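Local coordinates for protein PilX (Neisseria meningitidis, PDB 2OPE) that is a minor pilin of type IV pili that modulates their virulence properties, probably through its part in bacterial aggregation and adhesion, at residues S10-E15 and P53-K58; L28-D33 and K39-R44. One frame throughout, in Å; residues are numbered along the deposited sequence.

Interaction 1: S10-E15 and P53-K58; sequences SQLYTE and PKIAEK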
# COMPACT_ATOMS: atom_id res chain seq x y z
N SER A 10 1.87 -7.19 10.21
CA SER A 10 0.50 -6.93 10.62
C SER A 10 0.27 -5.45 10.85
O SER A 10 -0.67 -4.87 10.31
CB SER A 10 0.10 -7.74 11.85
OG SER A 10 0.10 -9.14 11.58
N GLN A 11 1.12 -4.80 11.64
CA GLN A 11 0.90 -3.38 11.88
C GLN A 11 0.94 -2.60 10.57
O GLN A 11 0.18 -1.67 10.40
CB GLN A 11 1.90 -2.82 12.89
CG GLN A 11 1.98 -3.65 14.16
CD GLN A 11 2.92 -3.04 15.19
OE1 GLN A 11 3.02 -1.81 15.31
NE2 GLN A 11 3.59 -3.90 15.94
N LEU A 12 1.87 -2.95 9.68
CA LEU A 12 1.94 -2.32 8.34
C LEU A 12 0.60 -2.52 7.63
O LEU A 12 0.05 -1.60 7.00
CB LEU A 12 3.07 -2.94 7.51
CG LEU A 12 3.25 -2.46 6.07
CD1 LEU A 12 3.62 -0.96 6.05
CD2 LEU A 12 4.27 -3.31 5.31
N TYR A 13 0.02 -3.71 7.77
CA TYR A 13 -1.21 -3.96 7.08
C TYR A 13 -2.25 -2.96 7.60
O TYR A 13 -2.88 -2.23 6.80
CB TYR A 13 -1.67 -5.42 7.25
CG TYR A 13 -3.00 -5.62 6.56
CD1 TYR A 13 -3.05 -5.98 5.22
CD2 TYR A 13 -4.21 -5.36 7.23
CE1 TYR A 13 -4.27 -6.12 4.58
CE2 TYR A 13 -5.39 -5.48 6.59
CZ TYR A 13 -5.43 -5.85 5.27
OH TYR A 13 -6.65 -5.99 4.63
N THR A 14 -2.37 -2.89 8.92
CA THR A 14 -3.30 -2.01 9.60
C THR A 14 -3.05 -0.52 9.33
O THR A 14 -3.98 0.26 9.26
CB THR A 14 -3.29 -2.31 11.12
OG1 THR A 14 -3.71 -3.66 11.29
CG2 THR A 14 -4.26 -1.40 11.93
N GLU A 15 -1.79 -0.13 9.15
CA GLU A 15 -1.51 1.27 8.82
C GLU A 15 -2.01 1.53 7.41
O GLU A 15 -2.53 2.62 7.11
CB GLU A 15 -0.01 1.57 8.89
CG GLU A 15 0.54 1.56 10.31
CD GLU A 15 0.45 2.90 11.00
OE1 GLU A 15 -0.06 3.85 10.43
OE2 GLU A 15 0.92 3.01 12.12
N PRO A 53 5.81 5.37 14.38
CA PRO A 53 7.27 5.40 14.13
C PRO A 53 7.98 4.04 14.16
O PRO A 53 8.91 3.81 13.38
CB PRO A 53 7.82 6.39 15.19
CG PRO A 53 6.70 6.59 16.19
CD PRO A 53 5.39 6.18 15.53
N LYS A 54 7.55 3.13 15.03
CA LYS A 54 7.95 1.72 14.90
C LYS A 54 7.86 1.24 13.43
O LYS A 54 8.79 0.65 12.91
CB LYS A 54 7.16 0.82 15.85
CG LYS A 54 7.57 0.98 17.36
CD LYS A 54 6.69 0.18 18.37
CE LYS A 54 7.12 -1.32 18.58
NZ LYS A 54 7.85 -1.71 19.90
N ILE A 55 6.76 1.53 12.74
CA ILE A 55 6.58 1.02 11.39
C ILE A 55 7.34 1.84 10.33
O ILE A 55 7.95 1.28 9.41
CB ILE A 55 5.03 0.90 11.06
CG1 ILE A 55 4.32 0.15 12.19
CG2 ILE A 55 4.77 0.23 9.72
CD1 ILE A 55 5.02 -1.17 12.57
N ALA A 56 7.29 3.16 10.45
CA ALA A 56 7.93 4.07 9.50
C ALA A 56 9.44 3.87 9.39
O ALA A 56 10.02 4.12 8.34
CB ALA A 56 7.63 5.55 9.86
N GLU A 57 10.06 3.45 10.47
CA GLU A 57 11.47 3.12 10.48
C GLU A 57 11.80 1.98 9.53
O GLU A 57 12.92 1.90 9.00
CB GLU A 57 11.83 2.63 11.87
CG GLU A 57 12.54 3.61 12.72
CD GLU A 57 12.83 3.03 14.08
OE1 GLU A 57 13.36 3.77 14.95
OE2 GLU A 57 12.51 1.83 14.29
N LYS A 58 10.84 1.08 9.34
CA LYS A 58 11.12 -0.20 8.69
C LYS A 58 10.56 -0.37 7.29
O LYS A 58 11.09 -1.17 6.52
CB LYS A 58 10.60 -1.33 9.56
CG LYS A 58 11.18 -1.34 10.94
CD LYS A 58 10.43 -2.23 11.91
CE LYS A 58 11.05 -2.08 13.30
NZ LYS A 58 12.53 -2.46 13.34
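I55 pushes its side chain from the short helix 53-56 against one flank of helix 5-28, where Q11, L12 and E15 receive it. The backbones come nearest at L12 and I55, whose CA atoms lie 6.5 Å apart, close enough for a single beta-branched residue to span the gap. Its two branches part company at CB. The longer one leads to CD1, which lies against Q11, 3.5 Å from Q11 CB and equally near the amide oxygen OE1. A chi1 of -50° puts CG1 of I55 beside the backbone N and leaves the shorter branch, CG2, anti to it, turned to L12 and meeting L12 CD1 at 4.0 Å. Isoleucine suits the place because branching at CB serves both neighbours at once. Q11 gives its aliphatic root to the contact while its chain runs on extended, chi2 -177°, carrying the amide past the methyl group at the partly exposed margin. L12, fully apolar and buried, continues inward onto V90, Y59 and V61 of the sheet. One turn further along helix 5-28 stands E15, its OE2 at the edge of contact, 4.4 Å from I55 CG1; that oxygen accepts a hydrogen bond from N52 N, just ahead of the short helix, and so ties this loop to helix 5-28. This is packing of the type IV pilin fold: a long N-terminal helix against an antiparallel sheet, a short connecting helix on its flank.

Interaction 2: L28-D33 and K39-R44; sequences LKNPLD and KSKLER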
# COMPACT_ATOMS: atom_id res chain seq x y z
N LEU A 28 -10.51 10.61 -2.89
CA LEU A 28 -11.37 10.07 -3.93
C LEU A 28 -12.75 10.72 -3.91
O LEU A 28 -13.38 10.92 -4.97
CB LEU A 28 -11.50 8.56 -3.76
CG LEU A 28 -10.17 7.80 -3.89
CD1 LEU A 28 -10.48 6.34 -4.13
CD2 LEU A 28 -9.32 8.35 -5.01
N LYS A 29 -13.20 11.10 -2.72
CA LYS A 29 -14.58 11.50 -2.51
C LYS A 29 -14.85 12.93 -2.94
O LYS A 29 -16.00 13.31 -3.15
CB LYS A 29 -14.94 11.32 -1.03
CG LYS A 29 -16.34 10.98 -0.73
CD LYS A 29 -16.58 11.03 0.77
CE LYS A 29 -17.83 10.27 1.18
NZ LYS A 29 -18.13 10.37 2.66
N ASN A 30 -13.81 13.73 -3.07
CA ASN A 30 -13.94 15.06 -3.63
C ASN A 30 -14.74 14.98 -4.94
O ASN A 30 -14.36 14.26 -5.88
CB ASN A 30 -12.56 15.67 -3.86
CG ASN A 30 -12.61 17.13 -4.22
OD1 ASN A 30 -13.08 17.48 -5.29
ND2 ASN A 30 -12.10 17.99 -3.32
N PRO A 31 -15.85 15.74 -4.99
CA PRO A 31 -16.83 15.67 -6.03
C PRO A 31 -16.31 16.24 -7.33
O PRO A 31 -16.71 15.76 -8.39
CB PRO A 31 -17.98 16.55 -5.50
CG PRO A 31 -17.34 17.47 -4.53
CD PRO A 31 -16.17 16.76 -3.96
N LEU A 32 -15.45 17.25 -7.26
CA LEU A 32 -15.12 18.01 -8.46
C LEU A 32 -13.62 18.05 -8.91
O LEU A 32 -13.37 18.45 -10.04
CB LEU A 32 -15.71 19.44 -8.37
CG LEU A 32 -17.22 19.59 -8.48
CD1 LEU A 32 -17.72 20.90 -7.87
CD2 LEU A 32 -17.66 19.46 -9.93
N ASP A 33 -12.66 17.66 -8.06
CA ASP A 33 -11.26 17.53 -8.51
C ASP A 33 -11.18 16.68 -9.81
O ASP A 33 -11.90 15.68 -9.96
CB ASP A 33 -10.37 16.87 -7.43
CG ASP A 33 -9.93 17.82 -6.28
OD1 ASP A 33 -9.17 17.34 -5.42
OD2 ASP A 33 -10.31 19.02 -6.20
N LYS A 39 -4.83 12.28 -8.62
CA LYS A 39 -3.62 11.48 -8.71
C LYS A 39 -2.46 12.11 -7.94
O LYS A 39 -1.83 11.43 -7.14
CB LYS A 39 -3.21 11.25 -10.17
CG LYS A 39 -1.85 10.53 -10.33
CD LYS A 39 -1.63 10.03 -11.74
CE LYS A 39 -0.22 9.37 -11.92
NZ LYS A 39 0.88 10.29 -11.50
N SER A 40 -2.18 13.41 -8.14
CA SER A 40 -1.05 13.98 -7.40
C SER A 40 -1.34 14.14 -5.92
O SER A 40 -0.45 13.96 -5.10
CB SER A 40 -0.51 15.30 -8.02
OG SER A 40 -1.54 16.14 -8.45
N LYS A 41 -2.58 14.49 -5.58
CA LYS A 41 -2.99 14.45 -4.16
C LYS A 41 -2.78 13.07 -3.52
O LYS A 41 -2.16 12.97 -2.46
CB LYS A 41 -4.42 14.94 -3.98
CG LYS A 41 -4.58 16.48 -4.03
CD LYS A 41 -6.03 16.84 -3.81
CE LYS A 41 -6.34 18.37 -3.92
NZ LYS A 41 -7.83 18.61 -3.90
N LEU A 42 -3.20 11.99 -4.18
CA LEU A 42 -2.94 10.68 -3.60
C LEU A 42 -1.46 10.47 -3.33
O LEU A 42 -1.07 10.02 -2.25
CB LEU A 42 -3.45 9.56 -4.53
CG LEU A 42 -4.99 9.41 -4.52
CD1 LEU A 42 -5.47 8.64 -5.76
CD2 LEU A 42 -5.50 8.78 -3.22
N GLU A 43 -0.64 10.80 -4.34
CA GLU A 43 0.82 10.65 -4.30
C GLU A 43 1.47 11.49 -3.19
O GLU A 43 2.35 11.01 -2.50
CB GLU A 43 1.44 10.95 -5.70
CG GLU A 43 0.97 9.94 -6.79
CD GLU A 43 1.43 10.30 -8.21
OE1 GLU A 43 1.84 11.45 -8.46
OE2 GLU A 43 1.37 9.42 -9.10
N ARG A 44 1.06 12.74 -3.03
CA ARG A 44 1.58 13.57 -1.93
C ARG A 44 1.14 13.05 -0.59
O ARG A 44 1.92 13.01 0.34
CB ARG A 44 1.09 15.01 -2.07
CG ARG A 44 2.14 15.93 -2.56
CD ARG A 44 1.58 17.30 -2.79
NE ARG A 44 0.58 17.25 -3.84
CZ ARG A 44 0.82 17.63 -5.09
NH1 ARG A 44 -0.15 17.57 -6.00
NH2 ARG A 44 2.04 18.10 -5.41
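L28 and L42 form the close-packed half of this contact, their side chains crossing at about a right angle so that one methyl group of each meets the other: L28 CD2 lies 3.9 Å from L42 CD1. Neither CB points straight across; the branched ends of the two leucines bridge a backbone separation of 8.5 Å between CA atoms. Both side chains also touch Y74 of the sheet, and L42 reaches S23 and I27 of helix 5-28, so leucine, flexible and wholly apolar, fits this inner side. The outer side is polar and open to solvent. There K41, its CG beside the backbone N (chi1 -78°), extends across the D33 side chain at about a right angle and brings NZ to D33 OD1 in a salt bridge, modelled at 2.4 Å, a length too short to be taken literally. A long lysine suits the spot because its methylenes cover the distance, and the side chain also touches I27. The loop that presents D33 is shaped by N30, whose OD1 accepts two backbone bonds, from L32 N at 3.1 Å and from D33 N at 2.8 Å, the latter nearly straight at 165°. The two donors approach from opposite faces of the amide plane, which should restrain its rotation. Such a doubly bonded asparagine forms an Asx turn and Asx motif, here in the loop joining helices 5-28 and 35-48 of the pilin fold.

Interaction 1 uses helix 5-28 itself, interaction 2 the loop that leaves it and the following helix 35-48; their centres are 24 Å apart and their nearest atoms about 12 Å. Interaction 1 is partly buried and joins residues distant in sequence, while interaction 2 is a surface contact between a loop and the helix that follows it, and its chain segments fall within the stretch that interaction 1 brackets. The chemistry differs accordingly: interaction 1 is mainly apolar across its segments, whereas interaction 2 adds a salt bridge to a leucine pair. Each has a leucine facing the sheet: both lean on strand 59-65, L12 also on 89-93 and L42 also on 74-80.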